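Local coordinates for uncharacterized protein VP1736 (PDB 3LXQ), which is of unknown function but belongs by sequence to the sulfatase family of the alkaline phosphatase clan, with a five-stranded antiparallel sheet and a long helix besides, at residues R58-K63 / K429-F434; G136-A139 / G143-P146; K319-P324 / M380-N385; R377-M380 / N385-Y388; R391-V396 / E422-R427. All coordinates share one frame; numbering follows the deposited sequence.

Contact 1 of 5, residues R58-K63 / K429-F434; sequences RASSTK and KANALF
S60 and N431 meet through a single direct hydrogen bond and one water. The amide ND2 of N431 donates to OG of S60 over 3.1 Å, and the bond is almost perfectly straight, with 177° at the hydrogen. The hydroxyl oxygen also lies within 1° of the amide plane, so the N-H points squarely at it. Water 1 closes a small ring beside this bond, donating to OD1 of N431 at 2.7 Å and to OG of S60 at 3.1 Å. OG therefore accepts from both ND2 and the water.

The second shell holds both groups. OG of S60, placed between the backbone N and the carbonyl carbon (chi1 64°), faces the carbonyls of L56 and V57, which must share its single hydrogen. N431 likewise uses ND2 twice, its other partner being the carbonyl O of R427 one turn earlier. Both side chains also rest on Y388 of strand 385-390.

The helix ends at S61, and T62 follows with positive phi. S61 forms an ST turn here, its OG accepting from N of K63 at 3.0 Å while donating to the carbonyl O of R58 at 2.6 Å. R365 bonds to the carbonyl oxygens of S60 and S61.

Only 57 Å² is buried between the two segments, and their nearest CA atoms, in S60 and N431, are 8.6 Å apart. The join thus depends on directional, uncharged hydrogen bonding in which backbone carbonyls fix both polar ends, rather than on close apolar packing.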
# COMPACT_ATOMS: atom_id res chain seq x y z
N ARG A 58 -12.08 12.83 10.81
CA ARG A 58 -11.58 14.03 10.14
C ARG A 58 -10.47 14.73 10.92
O ARG A 58 -9.42 15.04 10.36
CB ARG A 58 -12.73 15.00 9.85
CG ARG A 58 -13.62 14.57 8.69
CD ARG A 58 -14.57 15.71 8.31
NE ARG A 58 -15.67 15.85 9.27
CZ ARG A 58 -16.92 15.43 9.06
NH1 ARG A 58 -17.25 14.85 7.91
NH2 ARG A 58 -17.83 15.60 10.00
N ALA A 59 -10.69 14.98 12.21
CA ALA A 59 -9.67 15.60 13.05
C ALA A 59 -8.37 14.77 13.11
O ALA A 59 -7.28 15.30 12.87
CB ALA A 59 -10.20 15.89 14.45
N SER A 60 -8.48 13.48 13.40
CA SER A 60 -7.30 12.64 13.47
C SER A 60 -6.61 12.45 12.11
O SER A 60 -5.43 12.13 12.08
CB SER A 60 -7.60 11.28 14.12
OG SER A 60 -8.51 10.54 13.33
N SER A 61 -7.33 12.67 11.01
CA SER A 61 -6.74 12.57 9.66
C SER A 61 -5.64 13.62 9.38
O SER A 61 -4.63 13.31 8.74
CB SER A 61 -7.84 12.63 8.58
OG SER A 61 -8.24 13.97 8.31
N THR A 62 -5.84 14.84 9.90
CA THR A 62 -5.01 16.03 9.62
C THR A 62 -5.26 16.65 8.23
O THR A 62 -4.63 17.63 7.85
CB THR A 62 -3.46 15.86 9.84
OG1 THR A 62 -2.87 15.16 8.73
CG2 THR A 62 -3.13 15.14 11.17
N LYS A 63 -6.20 16.08 7.49
CA LYS A 63 -6.61 16.65 6.21
C LYS A 63 -7.26 18.02 6.42
O LYS A 63 -7.71 18.33 7.51
CB LYS A 63 -7.54 15.70 5.46
CG LYS A 63 -7.01 14.28 5.28
CD LYS A 63 -5.65 14.22 4.60
CE LYS A 63 -5.79 14.17 3.08
NZ LYS A 63 -4.46 14.06 2.43
N LYS A 429 -11.43 3.74 18.07
CA LYS A 429 -12.77 3.22 17.76
C LYS A 429 -13.36 3.91 16.53
O LYS A 429 -13.84 3.26 15.60
CB LYS A 429 -13.69 3.32 18.99
CG LYS A 429 -14.98 2.50 18.91
CD LYS A 429 -15.75 2.53 20.25
CE LYS A 429 -17.22 2.13 20.06
NZ LYS A 429 -18.08 2.45 21.25
N ALA A 430 -13.30 5.24 16.52
CA ALA A 430 -13.81 6.03 15.40
C ALA A 430 -13.18 5.61 14.07
O ALA A 430 -13.88 5.44 13.06
CB ALA A 430 -13.59 7.52 15.66
N ASN A 431 -11.86 5.43 14.06
CA ASN A 431 -11.15 4.98 12.87
C ASN A 431 -11.40 3.50 12.50
O ASN A 431 -11.44 3.15 11.33
CB ASN A 431 -9.67 5.31 12.97
CG ASN A 431 -9.38 6.78 12.69
OD1 ASN A 431 -9.46 7.24 11.54
ND2 ASN A 431 -9.05 7.53 13.73
N ALA A 432 -11.60 2.65 13.52
CA ALA A 432 -12.01 1.26 13.33
C ALA A 432 -13.34 1.12 12.59
O ALA A 432 -13.54 0.17 11.83
CB ALA A 432 -12.12 0.55 14.69
N LEU A 433 -14.25 2.06 12.83
CA LEU A 433 -15.61 2.01 12.30
C LEU A 433 -15.77 2.62 10.92
O LEU A 433 -16.77 2.35 10.23
CB LEU A 433 -16.56 2.73 13.25
CG LEU A 433 -16.79 2.14 14.63
CD1 LEU A 433 -17.58 3.12 15.48
CD2 LEU A 433 -17.53 0.80 14.52
N PHE A 434 -14.83 3.48 10.53
CA PHE A 434 -15.07 4.36 9.39
C PHE A 434 -15.33 3.62 8.07
O PHE A 434 -16.35 3.86 7.42
CB PHE A 434 -13.95 5.41 9.22
CG PHE A 434 -14.06 6.21 7.96
CD1 PHE A 434 -15.08 7.14 7.80
CD2 PHE A 434 -13.16 6.02 6.92
CE1 PHE A 434 -15.20 7.87 6.64
CE2 PHE A 434 -13.28 6.75 5.74
CZ PHE A 434 -14.30 7.68 5.60
O HOH W 1 -8.26 9.38 10.51

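Contact 2 of 5, residues G136-A139 / G143-P146; sequences GIEA and GFPP
G143 and E138 are joined by a backbone hydrogen bond at the end of helix 133-141. The amide N of G143 reaches the carbonyl O of E138 over 3.2 Å, with 138° at the hydrogen. A second bond from the same N to O of A139 is weak, its angle falling to 123°. The E138 carbonyl is shared further, since OG1 of T142 also bonds to it, and that hydroxyl oxygen is in turn bonded to N of F144.

The E138 carboxylate is supplied on both oxygens. OE1 forms a salt bridge with NE of R135 and accepts from water 2 at 2.9 Å; OE2 accepts from the backbone N of V152 and from water 3 at 2.6 Å. Each water passes its other hydrogen to the loop, water 2 to O of F144 at 2.8 Å and water 3 to O of P145 at 2.9 Å. Two consecutive loop carbonyls thereby receive a water hydrogen each, the waters being held by one carboxylate.

With CG anti to the backbone N (chi1 166°) and an extended chain beyond, the E138 side chain crosses that of F144 at a slant. Its OE2 sits in the plane of the F144 ring at the edge, 3.7 Å from CD2. The ring also meets F162 edge-to-face, and helix 422-441 packs on it through A435 and A438.

Within the sulfatase-family part of the chain, the arrangement is a helix C-terminus followed by a positive-phi glycine, G143, whose N-H bonds to the carbonyl five residues back, the spacing of a pi-helical turn.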
# COMPACT_ATOMS: atom_id res chain seq x y z
N GLY A 136 -3.83 -4.77 0.51
CA GLY A 136 -2.70 -3.95 0.04
C GLY A 136 -2.98 -3.22 -1.26
O GLY A 136 -2.53 -2.08 -1.46
N ILE A 137 -3.71 -3.87 -2.15
CA ILE A 137 -4.19 -3.22 -3.39
C ILE A 137 -5.20 -2.12 -3.04
O ILE A 137 -5.13 -1.01 -3.57
CB ILE A 137 -4.81 -4.25 -4.37
CG1 ILE A 137 -3.75 -5.28 -4.78
CG2 ILE A 137 -5.42 -3.54 -5.61
CD1 ILE A 137 -4.30 -6.55 -5.42
N GLU A 138 -6.14 -2.43 -2.14
CA GLU A 138 -7.08 -1.43 -1.60
C GLU A 138 -6.36 -0.17 -1.13
O GLU A 138 -6.69 0.95 -1.54
CB GLU A 138 -7.84 -2.06 -0.44
CG GLU A 138 -8.63 -1.12 0.46
CD GLU A 138 -9.40 -1.91 1.52
OE1 GLU A 138 -8.74 -2.46 2.42
OE2 GLU A 138 -10.65 -2.02 1.42
N ALA A 139 -5.34 -0.37 -0.28
CA ALA A 139 -4.62 0.73 0.34
C ALA A 139 -3.90 1.62 -0.65
O ALA A 139 -3.89 2.83 -0.47
CB ALA A 139 -3.63 0.22 1.37
N GLY A 143 -6.74 4.10 -0.95
CA GLY A 143 -6.43 4.80 0.30
C GLY A 143 -7.45 4.53 1.37
O GLY A 143 -7.40 5.13 2.44
N PHE A 144 -8.36 3.59 1.09
CA PHE A 144 -9.50 3.29 1.94
C PHE A 144 -8.98 2.49 3.12
O PHE A 144 -8.20 1.56 2.93
CB PHE A 144 -10.52 2.46 1.16
CG PHE A 144 -11.90 2.36 1.81
CD1 PHE A 144 -12.63 3.50 2.12
CD2 PHE A 144 -12.47 1.12 2.04
CE1 PHE A 144 -13.89 3.41 2.70
CE2 PHE A 144 -13.75 1.01 2.60
CZ PHE A 144 -14.46 2.15 2.93
N PRO A 145 -9.38 2.87 4.34
CA PRO A 145 -8.96 2.17 5.55
C PRO A 145 -9.63 0.81 5.65
O PRO A 145 -10.48 0.48 4.83
CB PRO A 145 -9.43 3.09 6.70
CG PRO A 145 -9.85 4.35 6.06
CD PRO A 145 -10.24 4.03 4.66
N PRO A 146 -9.22 0.00 6.63
CA PRO A 146 -9.65 -1.39 6.77
C PRO A 146 -10.95 -1.58 7.54
O PRO A 146 -11.40 -0.68 8.26
CB PRO A 146 -8.48 -2.04 7.52
CG PRO A 146 -7.89 -0.91 8.35
CD PRO A 146 -8.17 0.37 7.59
O HOH W 2 -6.95 -0.70 3.90
O HOH W 3 -11.49 -2.06 3.89

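Contact 3 of 5, residues K319-P324 / M380-N385; sequences KHFHIP and MQYDKN
F321 and M380 form a Met-aromatic contact that joins the approach to strand 322-328 of the large mixed sheet to edge strand 377-382 of the five-stranded antiparallel sheet. M380, a selenomethionine, uses its CB most directly: this carbon lies over one face of the phenyl ring, 3.6 Å from the centroid and 22° off the normal, a CH-pi contact. With CG between the backbone N and the carbonyl carbon (chi1 55°), the chain then bends across the ring toward its root. The selenium is consequently oblique, 4.6 Å from the centroid, and touches CB of F321 at 3.7 Å.

The far end of the ring meets the next residues of the strand. CZ of F321 packs at 3.6 Å on CB of Y382, whose side chain crosses that of F321 at about a right angle; OH of Y382 is held by the backbone of V310 and A313. Strand 377-382 ends directly afterwards in a type II' turn from Y382 to N385, with D383 at positive phi. N of Y382 bonds to O of N385 over 2.8 Å. Y127 touches both F321 and M380. At the ring's edge, in its plane, the carbonyl O of Q381 stands 3.2 Å from CE2 of F321.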
# COMPACT_ATOMS: atom_id res chain seq x y z
N LYS A 319 4.46 -6.13 14.49
CA LYS A 319 5.67 -6.46 13.73
C LYS A 319 5.32 -7.02 12.37
O LYS A 319 6.02 -6.78 11.38
CB LYS A 319 6.54 -7.47 14.52
N HIS A 320 4.21 -7.76 12.31
CA HIS A 320 3.78 -8.41 11.08
C HIS A 320 2.89 -7.57 10.17
O HIS A 320 2.31 -8.08 9.23
CB HIS A 320 3.14 -9.75 11.39
CG HIS A 320 4.12 -10.75 11.92
ND1 HIS A 320 4.97 -11.46 11.10
CD2 HIS A 320 4.40 -11.13 13.19
CE1 HIS A 320 5.72 -12.25 11.85
NE2 HIS A 320 5.39 -12.08 13.11
N PHE A 321 2.80 -6.27 10.46
CA PHE A 321 2.24 -5.31 9.52
C PHE A 321 3.34 -4.39 9.01
O PHE A 321 3.13 -3.56 8.11
CB PHE A 321 1.11 -4.52 10.19
CG PHE A 321 -0.12 -5.34 10.47
CD1 PHE A 321 -0.20 -6.16 11.59
CD2 PHE A 321 -1.20 -5.30 9.60
CE1 PHE A 321 -1.33 -6.94 11.84
CE2 PHE A 321 -2.33 -6.06 9.84
CZ PHE A 321 -2.40 -6.88 10.97
N HIS A 322 4.53 -4.56 9.59
CA HIS A 322 5.67 -3.72 9.28
C HIS A 322 6.25 -4.10 7.91
O HIS A 322 6.54 -5.25 7.62
CB HIS A 322 6.70 -3.79 10.41
CG HIS A 322 7.81 -2.79 10.30
ND1 HIS A 322 9.07 -3.02 10.83
CD2 HIS A 322 7.86 -1.56 9.73
CE1 HIS A 322 9.84 -1.97 10.59
NE2 HIS A 322 9.13 -1.08 9.93
N ILE A 323 6.39 -3.09 7.05
CA ILE A 323 6.69 -3.32 5.65
C ILE A 323 7.67 -2.27 5.16
O ILE A 323 7.74 -1.18 5.72
CB ILE A 323 5.39 -3.31 4.76
CG1 ILE A 323 4.53 -2.07 5.01
CG2 ILE A 323 4.55 -4.54 5.04
CD1 ILE A 323 3.55 -1.75 3.86
N PRO A 324 8.46 -2.60 4.13
CA PRO A 324 9.28 -1.58 3.49
C PRO A 324 8.45 -0.66 2.62
O PRO A 324 7.39 -1.05 2.12
CB PRO A 324 10.22 -2.41 2.61
CG PRO A 324 9.43 -3.64 2.27
CD PRO A 324 8.63 -3.92 3.50
N MSE A 380 -4.06 -0.94 11.80
CA MSE A 380 -3.89 -2.29 11.27
C MSE A 380 -4.97 -3.27 11.68
O MSE A 380 -5.44 -3.28 12.83
CB MSE A 380 -2.45 -2.80 11.44
CG MSE A 380 -1.91 -2.80 12.82
SE MSE A 380 0.00 -2.32 12.95
CE MSE A 380 -0.31 -0.98 14.32
N GLN A 381 -5.42 -4.05 10.70
CA GLN A 381 -6.50 -5.01 10.89
C GLN A 381 -5.94 -6.40 10.76
O GLN A 381 -5.43 -6.77 9.70
CB GLN A 381 -7.59 -4.82 9.83
CG GLN A 381 -8.85 -5.61 10.09
CD GLN A 381 -9.84 -4.88 11.00
OE1 GLN A 381 -10.03 -3.67 10.86
NE2 GLN A 381 -10.47 -5.61 11.92
N TYR A 382 -6.04 -7.17 11.85
CA TYR A 382 -5.66 -8.56 11.86
C TYR A 382 -6.93 -9.40 12.02
O TYR A 382 -7.40 -9.63 13.14
CB TYR A 382 -4.65 -8.85 12.99
CG TYR A 382 -4.20 -10.29 13.03
CD1 TYR A 382 -3.31 -10.79 12.06
CD2 TYR A 382 -4.64 -11.17 14.03
CE1 TYR A 382 -2.90 -12.11 12.08
CE2 TYR A 382 -4.23 -12.49 14.06
CZ TYR A 382 -3.35 -12.95 13.08
OH TYR A 382 -2.92 -14.25 13.07
N ASP A 383 -7.49 -9.83 10.88
CA ASP A 383 -8.80 -10.52 10.86
C ASP A 383 -9.90 -9.65 11.50
O ASP A 383 -10.27 -8.61 10.96
CB ASP A 383 -8.70 -11.91 11.53
CG ASP A 383 -7.76 -12.86 10.78
OD1 ASP A 383 -7.64 -12.71 9.54
OD2 ASP A 383 -7.16 -13.75 11.42
N LYS A 384 -10.40 -10.07 12.66
CA LYS A 384 -11.46 -9.37 13.37
C LYS A 384 -10.94 -8.28 14.32
O LYS A 384 -11.72 -7.53 14.90
CB LYS A 384 -12.35 -10.38 14.13
N ASN A 385 -9.62 -8.22 14.50
CA ASN A 385 -9.03 -7.24 15.42
C ASN A 385 -8.50 -6.00 14.71
O ASN A 385 -7.88 -6.10 13.66
CB ASN A 385 -7.92 -7.89 16.24
CG ASN A 385 -8.43 -9.04 17.09
OD1 ASN A 385 -9.63 -9.17 17.33
ND2 ASN A 385 -7.51 -9.88 17.54

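Contact 4 of 5, residues R377-M380 / N385-Y388; sequences RAMM and NFGY
M380 and G387 make a hydrogen-bonded antiparallel pair, held by two backbone bonds. N of M380 donates to O of G387 over 2.8 Å, with 165° at the hydrogen. The return bond runs from N of G387 to O of M380 (2.6 Å, on the short side). Weaker CA-H...O contacts fill the intervals, such as CA of M379 to O of G387 at 3.3 Å.

Apolar contacts gather on the face carrying M379 and Y388, the adjacent non-hydrogen-bonded pair. CG of the selenomethionine M379 packs against CE1 of Y388 at 3.8 Å, the two side chains lying side by side and pointing the same way. F386 reaches M379 diagonally: with CG anti to the backbone N (chi1 176°), its CZ comes 3.7 Å from CB of M379. The selenium stands in the plane of the F386 ring at its edge, 5.2 Å from the centroid, a Met-aromatic contact.

These pairs belong to the beta hairpin of strands 377-382 and 385-390, the first two strands of the antiparallel sheet; the short segments run 177° apart. Helix 422-441 lies against the M379 face, touching M379, F386 and Y388.

At the polar R377 end, water 4 bridges NE of R377, from which it accepts at 2.9 Å, and OH of Y388. The hydroxyl lies at the guanidinium edge, near its plane. CG of R377, set between the backbone N and the carbonyl carbon, packs 3.4 Å from this OH, and the guanidinium is nearly perpendicular to the tyrosine ring. NH2 of R377 forms a salt bridge with D345.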
# COMPACT_ATOMS: atom_id res chain seq x y z
N ARG A 377 0.79 7.77 13.11
CA ARG A 377 -0.12 6.66 13.43
C ARG A 377 -0.12 5.58 12.36
O ARG A 377 0.23 5.84 11.19
CB ARG A 377 -1.56 7.15 13.68
CG ARG A 377 -2.30 7.70 12.43
CD ARG A 377 -3.05 6.59 11.65
NE ARG A 377 -3.60 7.12 10.39
CZ ARG A 377 -2.94 7.19 9.24
NH1 ARG A 377 -1.68 6.75 9.14
NH2 ARG A 377 -3.55 7.70 8.16
N ALA A 378 -0.53 4.39 12.77
CA ALA A 378 -0.78 3.27 11.87
C ALA A 378 -2.03 2.53 12.32
O ALA A 378 -2.15 2.12 13.51
CB ALA A 378 0.43 2.31 11.84
N MSE A 379 -2.95 2.35 11.38
CA MSE A 379 -4.08 1.47 11.59
C MSE A 379 -3.74 0.10 11.05
O MSE A 379 -3.22 -0.01 9.95
CB MSE A 379 -5.32 1.99 10.86
CG MSE A 379 -5.55 3.48 11.01
SE MSE A 379 -7.29 3.84 10.18
CE MSE A 379 -6.93 5.67 9.51
N MSE A 380 -4.06 -0.94 11.80
CA MSE A 380 -3.89 -2.29 11.27
C MSE A 380 -4.97 -3.27 11.68
O MSE A 380 -5.44 -3.28 12.83
CB MSE A 380 -2.45 -2.80 11.44
CG MSE A 380 -1.91 -2.80 12.82
SE MSE A 380 0.00 -2.32 12.95
CE MSE A 380 -0.31 -0.98 14.32
N ASN A 385 -9.62 -8.22 14.50
CA ASN A 385 -9.03 -7.24 15.42
C ASN A 385 -8.50 -6.00 14.71
O ASN A 385 -7.88 -6.10 13.66
CB ASN A 385 -7.92 -7.89 16.24
CG ASN A 385 -8.43 -9.04 17.09
OD1 ASN A 385 -9.63 -9.17 17.33
ND2 ASN A 385 -7.51 -9.88 17.54
N PHE A 386 -8.77 -4.83 15.29
CA PHE A 386 -8.29 -3.56 14.75
C PHE A 386 -7.34 -2.91 15.74
O PHE A 386 -7.65 -2.79 16.94
CB PHE A 386 -9.46 -2.61 14.46
CG PHE A 386 -9.03 -1.23 13.98
CD1 PHE A 386 -8.81 -0.18 14.89
CD2 PHE A 386 -8.88 -0.96 12.61
CE1 PHE A 386 -8.43 1.11 14.43
CE2 PHE A 386 -8.49 0.31 12.16
CZ PHE A 386 -8.27 1.34 13.06
N GLY A 387 -6.19 -2.49 15.23
CA GLY A 387 -5.18 -1.82 16.04
C GLY A 387 -4.87 -0.42 15.58
O GLY A 387 -4.82 -0.14 14.38
N TYR A 388 -4.67 0.47 16.54
CA TYR A 388 -4.30 1.86 16.27
C TYR A 388 -3.00 2.17 17.03
O TYR A 388 -2.98 2.27 18.27
CB TYR A 388 -5.43 2.82 16.67
CG TYR A 388 -5.37 4.19 15.99
CD1 TYR A 388 -5.98 4.41 14.75
CD2 TYR A 388 -4.72 5.27 16.60
CE1 TYR A 388 -5.94 5.68 14.13
CE2 TYR A 388 -4.67 6.51 16.01
CZ TYR A 388 -5.28 6.71 14.77
OH TYR A 388 -5.21 7.95 14.21
O HOH W 4 -5.76 8.68 11.60

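Contact 5 of 5, residues R391-V396 / E422-R427; sequences RDNLVV and ESVIDR
N393 OD1 is placed between two neighbours of different strength. It is hydrogen-bonded to OG1 of T390, just before the segment, whereas NH2 of R427 lies 3.8 Å from OD1 of N393, too far for a direct hydrogen bond. The oxygen nevertheless approaches the edge of the guanidinium, near its plane, and the amide and guanidinium planes are 48° apart. A favourable but modest electrostatic attraction is the most this geometry suggests. D392 could add to it only at longer range, its OD2 being 6.8 Å from NH2 of R427.

Van der Waals packing carries the rest of the contact, with V424 as its hub. Its CG1, anti to the backbone N at chi1 176°, projects from the helix toward the strand and meets CG of N393 at 3.6 Å; ND2 of N393 is just as near to this methyl. N393 comes from the opposite direction to V424, so the amide and the isopropyl group oppose one another. The second methyl of V424, CG2, lies 3.9 Å from ND2 of N393. Two residues on, in the strand itself, CG2 of V395 touches CG1 of V424 at 3.9 Å, the two valines meeting at a slant. R427 reaches in from the next turn of the helix by an extended chain that bends at chi3 (58°).

In the sheet, strand 394-398 is central: V395 pairs through its backbone with Y388 of strand 385-390, and L394 with M406 of strand 402-409. The first turns of helix 422-441 pack on this sheet, and R427 also touches Y388 and T390 of strand 385-390 and S60 of helix 50-61.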
# COMPACT_ATOMS: atom_id res chain seq x y z
N ARG A 391 2.77 7.07 18.56
CA ARG A 391 4.07 7.10 19.23
C ARG A 391 3.97 6.88 20.74
O ARG A 391 4.96 6.53 21.38
CB ARG A 391 4.78 8.42 18.93
CG ARG A 391 5.47 8.48 17.59
CD ARG A 391 6.68 7.55 17.54
NE ARG A 391 7.29 7.54 16.22
CZ ARG A 391 8.37 6.83 15.88
NH1 ARG A 391 8.86 6.90 14.65
NH2 ARG A 391 8.96 6.04 16.78
N ASP A 392 2.76 7.04 21.27
CA ASP A 392 2.53 7.07 22.71
C ASP A 392 1.75 5.88 23.25
O ASP A 392 1.86 5.54 24.43
CB ASP A 392 1.83 8.37 23.09
CG ASP A 392 2.66 9.58 22.73
OD1 ASP A 392 3.65 9.86 23.43
OD2 ASP A 392 2.34 10.23 21.72
N ASN A 393 0.99 5.24 22.37
CA ASN A 393 0.05 4.21 22.77
C ASN A 393 -0.28 3.27 21.61
O ASN A 393 -0.06 3.59 20.43
CB ASN A 393 -1.22 4.86 23.31
CG ASN A 393 -1.66 6.06 22.48
OD1 ASN A 393 -1.93 5.93 21.29
ND2 ASN A 393 -1.71 7.24 23.10
N LEU A 394 -0.81 2.11 21.97
CA LEU A 394 -1.40 1.20 21.01
C LEU A 394 -2.72 0.70 21.56
O LEU A 394 -2.77 0.15 22.67
CB LEU A 394 -0.46 0.02 20.73
CG LEU A 394 -1.03 -1.24 20.06
CD1 LEU A 394 -1.35 -1.02 18.59
CD2 LEU A 394 -0.04 -2.38 20.24
N VAL A 395 -3.77 0.90 20.78
CA VAL A 395 -5.11 0.44 21.14
C VAL A 395 -5.57 -0.64 20.18
O VAL A 395 -5.55 -0.45 18.96
CB VAL A 395 -6.15 1.58 21.15
CG1 VAL A 395 -7.55 1.02 21.38
CG2 VAL A 395 -5.79 2.63 22.19
N VAL A 396 -6.00 -1.76 20.75
CA VAL A 396 -6.54 -2.87 19.99
C VAL A 396 -7.99 -3.15 20.38
O VAL A 396 -8.31 -3.33 21.55
CB VAL A 396 -5.68 -4.13 20.16
CG1 VAL A 396 -6.33 -5.31 19.47
CG2 VAL A 396 -4.27 -3.89 19.59
N GLU A 422 -9.78 8.60 27.60
CA GLU A 422 -10.94 8.15 26.82
C GLU A 422 -10.84 8.62 25.37
O GLU A 422 -11.29 7.94 24.45
CB GLU A 422 -12.24 8.65 27.46
N SER A 423 -10.23 9.79 25.19
CA SER A 423 -10.00 10.37 23.86
C SER A 423 -9.08 9.51 22.98
O SER A 423 -9.19 9.57 21.75
CB SER A 423 -9.43 11.78 24.00
OG SER A 423 -8.16 11.76 24.63
N VAL A 424 -8.20 8.73 23.59
CA VAL A 424 -7.30 7.82 22.85
C VAL A 424 -8.07 6.60 22.36
O VAL A 424 -7.89 6.16 21.23
CB VAL A 424 -6.07 7.41 23.70
CG1 VAL A 424 -5.20 6.40 22.95
CG2 VAL A 424 -5.24 8.64 24.08
N ILE A 425 -8.94 6.05 23.22
CA ILE A 425 -9.80 4.93 22.83
C ILE A 425 -10.82 5.35 21.76
O ILE A 425 -11.06 4.60 20.81
CB ILE A 425 -10.53 4.30 24.04
CG1 ILE A 425 -9.53 3.63 24.99
CG2 ILE A 425 -11.57 3.27 23.58
CD1 ILE A 425 -10.15 3.08 26.28
N ASP A 426 -11.38 6.55 21.90
CA ASP A 426 -12.42 7.04 20.99
C ASP A 426 -11.90 7.33 19.59
O ASP A 426 -12.62 7.17 18.61
CB ASP A 426 -13.07 8.31 21.56
CG ASP A 426 -14.10 8.02 22.66
OD1 ASP A 426 -14.18 6.86 23.14
OD2 ASP A 426 -14.84 8.96 23.05
N ARG A 427 -10.65 7.79 19.50
CA ARG A 427 -10.01 8.05 18.22
C ARG A 427 -9.76 6.72 17.47
O ARG A 427 -9.96 6.64 16.26
CB ARG A 427 -8.70 8.81 18.42
CG ARG A 427 -7.90 8.99 17.14
CD ARG A 427 -6.60 9.71 17.41
NE ARG A 427 -5.79 9.00 18.39
CZ ARG A 427 -4.72 9.51 19.00
NH1 ARG A 427 -4.33 10.74 18.72
NH2 ARG A 427 -4.05 8.78 19.88

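In the fold
Contact 1 closes the longest span of the chain, and all the others are nested within it: contact 2 comes first, contacts 3 and 4 end on the same hairpin and share M380 and N385, and contact 5 follows. Contacts 3, 4 and 5 reach one antiparallel sheet, with 7 Å between the centres of 3 and 4 and 10 Å between those of 4 and 5. Helix 422-441 serves contacts 1 and 5, while A432 of contact 1 packs on F386 of contact 4. Contact 2, in the sulfatase-family region, meets this group of contacts where P145 touches F434 and P146 touches Q381. Together they join helix 50-61, the antiparallel sheet and helix 422-441 to the mixed-sheet part.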